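Local coordinates for protein ATP-dependent helicase FUN30 (Saccharomyces cerevisiae S288c, PDB 5GN1) that uses ATP hydrolysis to remodel nucleosomes, promoting DNA end resection at double-strand breaks and heterochromatin organization, at residues 204-209 and 268-273; 208-213 and 259-264; 230-235 and 255-260; 276-281 and 306-311. All blocks are in the same frame, centred on the assembly; numbering follows the deposited sequence. Where two conformers were deposited one is given.

In the fold
All four contacts lie in the second RecA-like lobe of the SNF2 ATPase, around one parallel sheet in the order 49-56, 304-311, 275-278, 205-209, 256-260, 229-232. Contacts 1 and 2 both start from strand 205-209, contacts 2 and 3 both end on strand 256-260, and contact 4 follows later in the chain. Contact 3 is nested inside the loop closed by contact 1. Centres of contacts 2 and 3 are about 8 Å apart. Contacts 2, 3 and 4 each join neighbouring strands, whereas contact 1 packs the loop between 256-260 and 275-278 on the sheet; together they build the core of this C-terminal ATPase lobe.

Contact 1: 204-209 and 268-273; sequences KVLIFS and INLVCA
L206 meets both L270 and A273 where strand 205-209 packs on the loop 268-273. Both methyls of L206 take part. CD2 lies 3.8 Å from A273 CB and also reaches L270 CD1, while L206 CD1 stands 4.0 Å from L270 CD1 and equally near L270 CB. The two leucine side chains cross obliquely. A273 CB also rests against the backbone between K204 and V205, 3.9 Å from K204 C. An alanine in place of L206 would probably open a gap beside A273 CB and leave L270 CD1 without its branched partner.

The polar contribution is slight. No direct hydrogen bond joins the segments; instead a water accepts from K204 N at 2.9 Å and donates weakly to C272 O. K204 passes this carbonyl with its aliphatic stem, CB lying 3.8 Å from C272 O, and the chain extends beyond CG away from the loop. There its NZ donates to the carbonyls of D251, F248 and I254, and the ammonium forms a cation-pi pair with F248. Within the loop, a type I beta turn from L270 to A273 is closed by A273 N donating to L270 O at 3.2 Å, and it brings the side chains of L270 and A273 to the same leucine.

Chemically, the two segments meet through buried hydrocarbon, with one water as the polar link between them, and the lysine charge is satisfied elsewhere.

Contact 2: 208-213 and 259-264; sequences FSLFTQ and LSTKAG
F208 packs beside L259, both side chains pointing the same way from neighbouring parallel strands. From the backbone outward, F208 CB comes first to T261 OG1, 3.7 Å away. CG lies anti to the carbonyl carbon (chi1 -71°), which starts the ring out beside L259. CD1 then meets S260 O at 3.5 Å, an approach to the ring edge near its plane. CE1 reaches L259 CB at 3.7 Å and also touches CD1 of that leucine, as does CZ at the tip. L259 CD1 sits over one ring face, 4.2 Å from the ring centroid, making a CH-pi contact. Helix 285-292 adds A291 to the surroundings of the phenylalanine.

Two backbone bonds tie the strand ends together: S209 N donates to L259 O, and T261 N donates to S209 O at 3.0 Å. At T261 the chain passes from the strand into a 3-10 segment. Beyond S209, L210 bends back so that its CD2 touches T261 CB at 3.7 Å, the two side chains crossing at a slant. S209, whose CB points away from 259-264, accepts through OG from F211 N at 3.0 Å, forming an ST turn; the same hydroxyl bonds to D280 OD2. F211 then takes the N-cap position of helix 212-224.

Such adjacent parallel strands, with loops and helices starting at their C-terminal ends, are typical of a RecA-like alpha/beta fold, here the C-terminal helicase lobe of a SNF2 enzyme.

Contact 3: 230-235 and 255-260; sequences LRLDGS and PIFILS
L230 and F257 are paired neighbours in a beta-alpha-beta unit of the RecA-like lobe, where helix 241-250 connects parallel strands 229-232 and 256-260. The strand segments run 19° apart and bond through L230 N to I256 O, I258 N to L230 O (2.8 Å) and L232 N to I258 O; S260 N to L232 O is weak. On the face carrying L230 and L232, L230 CB lies over the F257 ring, 4.1 Å from its centroid, offset toward the rim. L232 CB touches F257 CE1 at 3.6 Å. Across the sheet, R231 CB packs on I258 CG1, also at 3.6 Å. The arginine chain, extended from CG to NE, reaches a salt bridge with D233, while its NH1 has E219 and D216 as further acidic partners. D233 OD1 closes an Asx turn with S235 N and also accepts from S235 OG. Its other oxygen, OD2, receives two of the R231 nitrogens, NE at 2.8 Å and NH2 at 3.0 Å, side-on. An asparagine in place of D233 would probably weaken this grip by removing the carboxylate charge opposite R231. Across the contact, D233 CA lies 3.4 Å from S260 OG.

Contact 4: 276-281 and 306-311; sequences VIIFDQ and ITTLIT
V276-I278 and I306-L309 run parallel, their strand axes 21° apart, joined by three backbone bonds: T307 N to V276 O, I278 N to T307 O and L309 N to I278 O (3.0 Å). V276 and I306 stand side by side, with V276 CB 3.7 Å from I306 CG1. On that same face I278 crosses T308, whose OG1 lies 3.6 Å from I278 CB. T308 turns its CG2 the other way, anti to the backbone N, where it meets Q281 CB. On the opposite face I277 CG2 approaches L309 CG, and L309 CD1 reaches on to F279 CD1 at 3.7 Å. Two waters bridge the segments: one links V276 O with T307 OG1, and another accepts from Q281 N (2.9 Å) and donates to L309 O. The second spans the separating chains where strand 275-278 has ended. K186 NZ also bonds to L309 O, and to F279 O, and helix 185-200 covers I277. With helix 285-292 linking the two strands and packing on I278 and I306, the contact joins the two strands of a beta-alpha-beta crossover of the RecA-like helicase lobe.

Contact 1: 204-209 and 268-273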
loop_
_atom_site.group_PDB
_atom_site.type_symbol
_atom_site.label_atom_id
_atom_site.label_comp_id
_atom_site.label_asym_id
_atom_site.label_seq_id
_atom_site.Cartn_x
_atom_site.Cartn_y
_atom_site.Cartn_z
ATOM N N LYS A 204 -8.701 5.275 20.000
ATOM C CA LYS A 204 -7.589 4.634 19.323
ATOM C C LYS A 204 -8.086 3.908 18.076
ATOM O O LYS A 204 -9.283 3.649 17.918
ATOM C CB LYS A 204 -6.880 3.666 20.261
ATOM C CG LYS A 204 -6.309 4.342 21.503
ATOM C CD LYS A 204 -5.134 3.547 22.023
ATOM C CE LYS A 204 -4.457 4.254 23.192
ATOM N NZ LYS A 204 -3.070 3.744 23.425
ATOM N N VAL A 205 -7.152 3.576 17.187
ATOM C CA VAL A 205 -7.514 3.029 15.884
ATOM C C VAL A 205 -6.425 2.068 15.417
ATOM O O VAL A 205 -5.233 2.301 15.640
ATOM C CB VAL A 205 -7.766 4.159 14.851
ATOM C CG1 VAL A 205 -6.521 5.047 14.661
ATOM C CG2 VAL A 205 -8.256 3.578 13.516
ATOM N N LEU A 206 -6.851 0.976 14.772
ATOM C CA LEU A 206 -5.964 0.075 14.033
ATOM C C LEU A 206 -6.060 0.379 12.543
ATOM O O LEU A 206 -7.164 0.506 12.008
ATOM C CB LEU A 206 -6.336 -1.388 14.260
ATOM C CG LEU A 206 -6.616 -1.808 15.704
ATOM C CD1 LEU A 206 -6.998 -3.286 15.764
ATOM C CD2 LEU A 206 -5.396 -1.487 16.558
ATOM N N ILE A 207 -4.914 0.487 11.873
ATOM C CA ILE A 207 -4.872 0.666 10.418
ATOM C C ILE A 207 -4.215 -0.568 9.807
ATOM O O ILE A 207 -3.087 -0.918 10.174
ATOM C CB ILE A 207 -4.123 1.942 10.010
ATOM C CG1 ILE A 207 -4.672 3.140 10.784
ATOM C CG2 ILE A 207 -4.279 2.179 8.489
ATOM C CD1 ILE A 207 -3.969 4.455 10.481
ATOM N N PHE A 208 -4.920 -1.229 8.882
ATOM C CA PHE A 208 -4.435 -2.439 8.223
ATOM C C PHE A 208 -4.154 -2.187 6.745
ATOM O O PHE A 208 -4.934 -1.508 6.069
ATOM C CB PHE A 208 -5.463 -3.570 8.324
ATOM C CG PHE A 208 -5.601 -4.138 9.686
ATOM C CD1 PHE A 208 -4.731 -5.113 10.128
ATOM C CD2 PHE A 208 -6.621 -3.708 10.529
ATOM C CE1 PHE A 208 -4.859 -5.649 11.406
ATOM C CE2 PHE A 208 -6.765 -4.242 11.798
ATOM C CZ PHE A 208 -5.885 -5.214 12.238
ATOM N N SER A 209 -3.066 -2.775 6.232
ATOM C CA SER A 209 -2.792 -2.760 4.800
ATOM C C SER A 209 -2.206 -4.093 4.363
ATOM O O SER A 209 -1.463 -4.737 5.108
ATOM C CB SER A 209 -1.814 -1.640 4.394
ATOM O OG SER A 209 -1.569 -1.693 2.994
ATOM N N ILE A 268 -3.671 -11.951 17.965
ATOM C CA ILE A 268 -3.348 -10.891 18.915
ATOM C C ILE A 268 -4.637 -10.193 19.316
ATOM O O ILE A 268 -5.628 -10.179 18.575
ATOM C CB ILE A 268 -2.318 -9.887 18.348
ATOM C CG1 ILE A 268 -2.855 -9.207 17.089
ATOM C CG2 ILE A 268 -0.993 -10.582 18.062
ATOM C CD1 ILE A 268 -1.826 -8.346 16.378
ATOM N N ASN A 269 -4.614 -9.594 20.505
ATOM C CA ASN A 269 -5.787 -8.999 21.138
ATOM C C ASN A 269 -5.546 -7.503 21.311
ATOM O O ASN A 269 -4.692 -7.101 22.104
ATOM C CB ASN A 269 -6.055 -9.676 22.483
ATOM C CG ASN A 269 -7.367 -9.246 23.101
ATOM O OD1 ASN A 269 -7.682 -8.062 23.144
ATOM N ND2 ASN A 269 -8.150 -10.212 23.567
ATOM N N LEU A 270 -6.315 -6.678 20.599
ATOM C CA LEU A 270 -6.118 -5.228 20.599
ATOM C C LEU A 270 -7.402 -4.497 20.966
ATOM O O LEU A 270 -7.765 -3.499 20.339
ATOM C CB LEU A 270 -5.588 -4.747 19.234
ATOM C CG LEU A 270 -4.210 -5.316 18.878
ATOM C CD1 LEU A 270 -3.805 -5.062 17.427
ATOM C CD2 LEU A 270 -3.189 -4.755 19.831
ATOM N N VAL A 271 -8.087 -4.938 22.034
ATOM C CA VAL A 271 -9.390 -4.357 22.364
ATOM C C VAL A 271 -9.280 -2.951 22.938
ATOM O O VAL A 271 -10.301 -2.301 23.177
ATOM C CB VAL A 271 -10.215 -5.238 23.327
ATOM C CG1 VAL A 271 -10.558 -6.577 22.667
ATOM C CG2 VAL A 271 -9.508 -5.434 24.654
ATOM N N CYS A 272 -8.062 -2.451 23.155
ATOM C CA CYS A 272 -7.969 -1.063 23.595
ATOM C C CYS A 272 -8.253 -0.071 22.470
ATOM O O CYS A 272 -8.331 1.134 22.735
ATOM C CB CYS A 272 -6.598 -0.781 24.216
ATOM S SG CYS A 272 -5.209 -1.216 23.167
ATOM N N ALA A 273 -8.392 -0.536 21.230
ATOM C CA ALA A 273 -8.889 0.280 20.130
ATOM C C ALA A 273 -10.312 -0.155 19.795
ATOM O O ALA A 273 -10.623 -1.343 19.862
ATOM C CB ALA A 273 -7.999 0.121 18.890
HETATM O O HOH W 1 -10.423 3.356 21.348
#

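Contact 2: 208-213 and 259-264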
loop_
_atom_site.group_PDB
_atom_site.type_symbol
_atom_site.label_atom_id
_atom_site.label_comp_id
_atom_site.label_asym_id
_atom_site.label_seq_id
_atom_site.Cartn_x
_atom_site.Cartn_y
_atom_site.Cartn_z
ATOM N N PHE A 208 -4.920 -1.229 8.882
ATOM C CA PHE A 208 -4.435 -2.439 8.223
ATOM C C PHE A 208 -4.154 -2.187 6.745
ATOM O O PHE A 208 -4.934 -1.508 6.069
ATOM C CB PHE A 208 -5.463 -3.570 8.324
ATOM C CG PHE A 208 -5.601 -4.138 9.686
ATOM C CD1 PHE A 208 -4.731 -5.113 10.128
ATOM C CD2 PHE A 208 -6.621 -3.708 10.529
ATOM C CE1 PHE A 208 -4.859 -5.649 11.406
ATOM C CE2 PHE A 208 -6.765 -4.242 11.798
ATOM C CZ PHE A 208 -5.885 -5.214 12.238
ATOM N N SER A 209 -3.066 -2.775 6.232
ATOM C CA SER A 209 -2.792 -2.760 4.800
ATOM C C SER A 209 -2.206 -4.093 4.363
ATOM O O SER A 209 -1.463 -4.737 5.108
ATOM C CB SER A 209 -1.814 -1.640 4.394
ATOM O OG SER A 209 -1.569 -1.693 2.994
ATOM N N LEU A 210 -2.538 -4.493 3.136
ATOM C CA LEU A 210 -1.937 -5.681 2.544
ATOM C C LEU A 210 -0.543 -5.416 2.002
ATOM O O LEU A 210 0.130 -6.363 1.579
ATOM C CB LEU A 210 -2.823 -6.232 1.418
ATOM C CG LEU A 210 -3.980 -7.130 1.870
ATOM C CD1 LEU A 210 -4.915 -7.443 0.713
ATOM C CD2 LEU A 210 -3.450 -8.416 2.487
ATOM N N PHE A 211 -0.091 -4.165 2.022
ATOM C CA PHE A 211 1.162 -3.756 1.399
ATOM C C PHE A 211 2.079 -3.196 2.474
ATOM O O PHE A 211 1.757 -2.173 3.090
ATOM C CB PHE A 211 0.918 -2.692 0.320
ATOM C CG PHE A 211 0.130 -3.178 -0.860
ATOM C CD1 PHE A 211 -1.254 -3.084 -0.879
ATOM C CD2 PHE A 211 0.778 -3.711 -1.972
ATOM C CE1 PHE A 211 -1.985 -3.531 -1.982
ATOM C CE2 PHE A 211 0.061 -4.150 -3.081
ATOM C CZ PHE A 211 -1.322 -4.064 -3.086
ATOM N N THR A 212 3.223 -3.849 2.694
ATOM C CA THR A 212 4.208 -3.275 3.610
ATOM C C THR A 212 4.750 -1.949 3.098
ATOM O O THR A 212 5.098 -1.073 3.899
ATOM C CB THR A 212 5.363 -4.251 3.857
ATOM O OG1 THR A 212 5.852 -4.747 2.607
ATOM C CG2 THR A 212 4.898 -5.414 4.728
ATOM N N GLN A 213 4.816 -1.775 1.769
ATOM C CA GLN A 213 5.227 -0.489 1.200
ATOM C C GLN A 213 4.284 0.636 1.606
ATOM O O GLN A 213 4.711 1.787 1.792
ATOM C CB GLN A 213 5.278 -0.579 -0.320
ATOM C CG GLN A 213 6.361 -1.450 -0.917
ATOM C CD GLN A 213 6.157 -1.603 -2.422
ATOM O OE1 GLN A 213 5.178 -2.208 -2.873
ATOM N NE2 GLN A 213 7.067 -1.043 -3.199
ATOM N N LEU A 259 -0.707 -2.131 11.047
ATOM C CA LEU A 259 -0.455 -3.567 10.958
ATOM C C LEU A 259 -0.658 -4.049 9.535
ATOM O O LEU A 259 -1.410 -3.447 8.760
ATOM C CB LEU A 259 -1.401 -4.405 11.846
ATOM C CG LEU A 259 -1.519 -4.085 13.336
ATOM C CD1 LEU A 259 -2.777 -3.295 13.584
ATOM C CD2 LEU A 259 -1.537 -5.392 14.147
ATOM N N SER A 260 0.007 -5.152 9.196
ATOM C CA SER A 260 -0.357 -5.863 7.978
ATOM C C SER A 260 -1.660 -6.618 8.213
ATOM O O SER A 260 -1.939 -7.091 9.317
ATOM C CB SER A 260 0.744 -6.833 7.542
ATOM O OG SER A 260 1.104 -7.710 8.591
ATOM N N THR A 261 -2.476 -6.704 7.162
ATOM C CA THR A 261 -3.743 -7.420 7.263
ATOM C C THR A 261 -3.530 -8.862 7.710
ATOM O O THR A 261 -4.353 -9.405 8.453
ATOM C CB THR A 261 -4.466 -7.336 5.926
ATOM O OG1 THR A 261 -4.708 -5.956 5.644
ATOM C CG2 THR A 261 -5.788 -8.073 5.957
ATOM N N LYS A 262 -2.404 -9.467 7.324
ATOM C CA LYS A 262 -2.067 -10.818 7.770
ATOM C C LYS A 262 -1.875 -10.896 9.286
ATOM O O LYS A 262 -2.032 -11.979 9.861
ATOM C CB LYS A 262 -0.814 -11.321 7.029
ATOM C CG LYS A 262 0.464 -10.481 7.226
ATOM C CD LYS A 262 1.590 -10.826 6.211
ATOM C CE LYS A 262 2.963 -10.155 6.534
ATOM N NZ LYS A 262 3.225 -8.694 6.182
ATOM N N ALA A 263 -1.571 -9.776 9.961
ATOM C CA ALA A 263 -1.559 -9.822 11.423
ATOM C C ALA A 263 -2.933 -10.150 11.984
ATOM O O ALA A 263 -3.028 -10.623 13.123
ATOM C CB ALA A 263 -1.044 -8.503 12.021
ATOM N N GLY A 264 -3.998 -9.933 11.205
ATOM C CA GLY A 264 -5.302 -10.427 11.598
ATOM C C GLY A 264 -5.292 -11.898 11.953
ATOM O O GLY A 264 -6.134 -12.359 12.729
#

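Contact 3: 230-235 and 255-260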
loop_
_atom_site.group_PDB
_atom_site.type_symbol
_atom_site.label_atom_id
_atom_site.label_comp_id
_atom_site.label_asym_id
_atom_site.label_seq_id
_atom_site.Cartn_x
_atom_site.Cartn_y
_atom_site.Cartn_z
ATOM N N LEU A 230 2.480 2.789 16.619
ATOM C CA LEU A 230 3.297 1.586 16.662
ATOM C C LEU A 230 2.991 0.757 15.428
ATOM O O LEU A 230 1.974 0.968 14.751
ATOM C CB LEU A 230 3.029 0.754 17.923
ATOM C CG LEU A 230 3.296 1.463 19.253
ATOM C CD1 LEU A 230 2.452 0.834 20.369
ATOM C CD2 LEU A 230 4.788 1.422 19.602
ATOM N N ARG A 231 3.868 -0.204 15.150
ATOM C CA ARG A 231 3.740 -1.012 13.945
ATOM C C ARG A 231 4.060 -2.470 14.233
ATOM O O ARG A 231 4.985 -2.772 14.988
ATOM C CB ARG A 231 4.664 -0.481 12.841
ATOM C CG ARG A 231 4.897 -1.455 11.690
ATOM C CD ARG A 231 5.613 -0.759 10.550
ATOM N NE ARG A 231 5.805 -1.634 9.396
ATOM C CZ ARG A 231 6.255 -1.205 8.219
ATOM N NH1 ARG A 231 6.548 0.078 8.062
ATOM N NH2 ARG A 231 6.427 -2.055 7.214
ATOM N N LEU A 232 3.289 -3.369 13.620
ATOM C CA LEU A 232 3.476 -4.808 13.761
ATOM C C LEU A 232 3.069 -5.454 12.449
ATOM O O LEU A 232 1.909 -5.335 12.037
ATOM C CB LEU A 232 2.645 -5.382 14.930
ATOM C CG LEU A 232 2.839 -6.845 15.382
ATOM C CD1 LEU A 232 2.188 -7.042 16.735
ATOM C CD2 LEU A 232 2.277 -7.881 14.396
ATOM N N ASP A 233 4.001 -6.151 11.802
ATOM C CA ASP A 233 3.703 -6.793 10.528
ATOM C C ASP A 233 4.303 -8.197 10.540
ATOM O O ASP A 233 4.749 -8.699 11.576
ATOM C CB ASP A 233 4.195 -5.920 9.357
ATOM C CG ASP A 233 5.682 -5.571 9.435
ATOM O OD1 ASP A 233 6.488 -6.410 9.867
ATOM O OD2 ASP A 233 6.054 -4.438 9.063
ATOM N N GLY A 234 4.310 -8.847 9.377
ATOM C CA GLY A 234 4.833 -10.201 9.314
ATOM C C GLY A 234 6.329 -10.310 9.519
ATOM O O GLY A 234 6.829 -11.418 9.743
ATOM N N SER A 235 7.060 -9.197 9.430
ATOM C CA SER A 235 8.490 -9.228 9.709
ATOM C C SER A 235 8.811 -9.063 11.194
ATOM O O SER A 235 9.920 -9.401 11.609
ATOM C CB SER A 235 9.215 -8.146 8.905
ATOM O OG SER A 235 9.203 -6.906 9.580
ATOM N N PRO A 255 -2.199 6.883 19.721
ATOM C CA PRO A 255 -3.555 6.591 19.244
ATOM C C PRO A 255 -3.625 5.510 18.180
ATOM O O PRO A 255 -4.720 4.975 17.952
ATOM C CB PRO A 255 -4.029 7.945 18.698
ATOM C CG PRO A 255 -2.735 8.617 18.244
ATOM C CD PRO A 255 -1.723 8.209 19.286
ATOM N N ILE A 256 -2.509 5.158 17.534
ATOM C CA ILE A 256 -2.536 4.421 16.269
ATOM C C ILE A 256 -1.623 3.208 16.337
ATOM O O ILE A 256 -0.467 3.314 16.763
ATOM C CB ILE A 256 -2.117 5.299 15.079
ATOM C CG1 ILE A 256 -3.064 6.480 14.933
ATOM C CG2 ILE A 256 -2.102 4.473 13.778
ATOM C CD1 ILE A 256 -2.679 7.391 13.794
ATOM N N PHE A 257 -2.136 2.069 15.871
ATOM C CA PHE A 257 -1.367 0.855 15.612
ATOM C C PHE A 257 -1.535 0.533 14.131
ATOM O O PHE A 257 -2.665 0.352 13.667
ATOM C CB PHE A 257 -1.881 -0.305 16.468
ATOM C CG PHE A 257 -0.810 -1.252 16.940
ATOM C CD1 PHE A 257 0.236 -1.606 16.117
ATOM C CD2 PHE A 257 -0.849 -1.778 18.225
ATOM C CE1 PHE A 257 1.225 -2.491 16.569
ATOM C CE2 PHE A 257 0.131 -2.655 18.671
ATOM C CZ PHE A 257 1.168 -3.005 17.838
ATOM N N ILE A 258 -0.430 0.482 13.380
ATOM C CA ILE A 258 -0.492 0.109 11.971
ATOM C C ILE A 258 0.018 -1.321 11.827
ATOM O O ILE A 258 1.021 -1.702 12.447
ATOM C CB ILE A 258 0.279 1.099 11.067
ATOM C CG1 ILE A 258 1.797 0.984 11.249
ATOM C CG2 ILE A 258 -0.203 2.544 11.287
ATOM C CD1 ILE A 258 2.568 1.922 10.316
ATOM N N LEU A 259 -0.707 -2.131 11.047
ATOM C CA LEU A 259 -0.455 -3.567 10.958
ATOM C C LEU A 259 -0.658 -4.049 9.535
ATOM O O LEU A 259 -1.410 -3.447 8.760
ATOM C CB LEU A 259 -1.401 -4.405 11.846
ATOM C CG LEU A 259 -1.519 -4.085 13.336
ATOM C CD1 LEU A 259 -2.777 -3.295 13.584
ATOM C CD2 LEU A 259 -1.537 -5.392 14.147
ATOM N N SER A 260 0.007 -5.152 9.196
ATOM C CA SER A 260 -0.357 -5.863 7.978
ATOM C C SER A 260 -1.660 -6.618 8.213
ATOM O O SER A 260 -1.939 -7.091 9.317
ATOM C CB SER A 260 0.744 -6.833 7.542
ATOM O OG SER A 260 1.104 -7.710 8.591
#

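Contact 4: 276-281 and 306-311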
loop_
_atom_site.group_PDB
_atom_site.type_symbol
_atom_site.label_atom_id
_atom_site.label_comp_id
_atom_site.label_asym_id
_atom_site.label_seq_id
_atom_site.Cartn_x
_atom_site.Cartn_y
_atom_site.Cartn_z
ATOM N N VAL A 276 -11.258 0.676 13.361
ATOM C CA VAL A 276 -10.435 -0.084 12.434
ATOM C C VAL A 276 -10.562 0.573 11.067
ATOM O O VAL A 276 -11.676 0.830 10.604
ATOM C CB VAL A 276 -10.853 -1.570 12.375
ATOM C CG1 VAL A 276 -10.053 -2.281 11.275
ATOM C CG2 VAL A 276 -10.617 -2.256 13.723
ATOM N N ILE A 277 -9.426 0.874 10.441
ATOM C CA ILE A 277 -9.383 1.415 9.094
ATOM C C ILE A 277 -8.699 0.386 8.217
ATOM O O ILE A 277 -7.552 0.002 8.483
ATOM C CB ILE A 277 -8.650 2.759 9.036
ATOM C CG1 ILE A 277 -9.342 3.774 9.951
ATOM C CG2 ILE A 277 -8.600 3.267 7.602
ATOM C CD1 ILE A 277 -8.656 5.100 9.972
ATOM N N ILE A 278 -9.412 -0.077 7.192
ATOM C CA ILE A 278 -8.867 -0.996 6.197
ATOM C C ILE A 278 -8.358 -0.103 5.077
ATOM O O ILE A 278 -9.152 0.464 4.319
ATOM C CB ILE A 278 -9.923 -1.987 5.700
ATOM C CG1 ILE A 278 -10.563 -2.728 6.870
ATOM C CG2 ILE A 278 -9.308 -2.997 4.729
ATOM C CD1 ILE A 278 -9.612 -3.623 7.584
ATOM N N PHE A 279 -7.034 0.091 5.009
ATOM C CA PHE A 279 -6.521 1.050 4.037
ATOM C C PHE A 279 -6.725 0.541 2.619
ATOM O O PHE A 279 -6.956 1.335 1.698
ATOM C CB PHE A 279 -5.052 1.348 4.308
ATOM C CG PHE A 279 -4.524 2.552 3.573
ATOM C CD1 PHE A 279 -4.674 3.829 4.105
ATOM C CD2 PHE A 279 -3.862 2.409 2.359
ATOM C CE1 PHE A 279 -4.190 4.943 3.429
ATOM C CE2 PHE A 279 -3.358 3.517 1.685
ATOM C CZ PHE A 279 -3.522 4.785 2.224
ATOM N N ASP A 280 -6.689 -0.774 2.435
ATOM C CA ASP A 280 -6.889 -1.376 1.123
ATOM C C ASP A 280 -7.466 -2.759 1.358
ATOM O O ASP A 280 -6.978 -3.500 2.218
ATOM C CB ASP A 280 -5.572 -1.437 0.328
ATOM C CG ASP A 280 -4.413 -2.009 1.150
ATOM O OD1 ASP A 280 -4.287 -3.253 1.206
ATOM O OD2 ASP A 280 -3.648 -1.207 1.754
ATOM N N GLN A 281 -8.528 -3.088 0.640
ATOM C CA GLN A 281 -9.232 -4.295 1.018
ATOM C C GLN A 281 -8.562 -5.527 0.422
ATOM O O GLN A 281 -7.788 -5.454 -0.532
ATOM C CB GLN A 281 -10.696 -4.219 0.592
ATOM C CG GLN A 281 -10.898 -4.221 -0.900
ATOM C CD GLN A 281 -12.301 -3.789 -1.290
ATOM O OE1 GLN A 281 -12.475 -2.985 -2.216
ATOM N NE2 GLN A 281 -13.306 -4.308 -0.582
ATOM N N ILE A 306 -15.623 0.063 11.760
ATOM C CA ILE A 306 -14.655 -0.391 10.768
ATOM C C ILE A 306 -14.928 0.349 9.467
ATOM O O ILE A 306 -16.066 0.373 8.992
ATOM C CB ILE A 306 -14.734 -1.916 10.574
ATOM C CG1 ILE A 306 -14.408 -2.634 11.883
ATOM C CG2 ILE A 306 -13.803 -2.383 9.456
ATOM C CD1 ILE A 306 -15.410 -3.657 12.242
ATOM N N THR A 307 -13.899 0.982 8.905
ATOM C CA THR A 307 -14.052 1.760 7.683
ATOM C C THR A 307 -13.052 1.267 6.640
ATOM O O THR A 307 -11.845 1.219 6.906
ATOM C CB THR A 307 -13.860 3.260 7.958
ATOM O OG1 THR A 307 -14.843 3.692 8.912
ATOM C CG2 THR A 307 -14.010 4.087 6.661
ATOM N N THR A 308 -13.551 0.906 5.458
ATOM C CA THR A 308 -12.705 0.502 4.339
ATOM C C THR A 308 -12.609 1.653 3.349
ATOM O O THR A 308 -13.635 2.201 2.929
ATOM C CB THR A 308 -13.257 -0.744 3.652
ATOM O OG1 THR A 308 -13.308 -1.811 4.597
ATOM C CG2 THR A 308 -12.356 -1.158 2.486
ATOM N N LEU A 309 -11.377 2.045 3.024
ATOM C CA LEU A 309 -11.124 3.117 2.075
ATOM C C LEU A 309 -11.177 2.554 0.666
ATOM O O LEU A 309 -10.493 1.573 0.367
ATOM C CB LEU A 309 -9.748 3.745 2.316
ATOM C CG LEU A 309 -9.495 4.291 3.714
ATOM C CD1 LEU A 309 -8.161 5.036 3.759
ATOM C CD2 LEU A 309 -10.642 5.196 4.093
ATOM N N ILE A 310 -11.973 3.179 -0.200
ATOM C CA ILE A 310 -12.184 2.692 -1.559
ATOM C C ILE A 310 -12.058 3.867 -2.513
ATOM O O ILE A 310 -12.824 4.835 -2.415
ATOM C CB ILE A 310 -13.552 2.014 -1.725
ATOM C CG1 ILE A 310 -13.599 0.743 -0.886
ATOM C CG2 ILE A 310 -13.819 1.703 -3.211
ATOM C CD1 ILE A 310 -14.759 -0.187 -1.209
ATOM N N THR A 311 -11.092 3.791 -3.430
ATOM C CA THR A 311 -10.941 4.817 -4.448
ATOM C C THR A 311 -12.002 4.631 -5.531
ATOM O O THR A 311 -12.128 3.548 -6.120
ATOM C CB THR A 311 -9.539 4.785 -5.042
ATOM O OG1 THR A 311 -8.596 5.208 -4.037
ATOM C CG2 THR A 311 -9.461 5.736 -6.234
HETATM O O HOH W 2 -13.247 3.634 11.096
HETATM O O HOH W 3 -9.662 -0.974 -0.912
#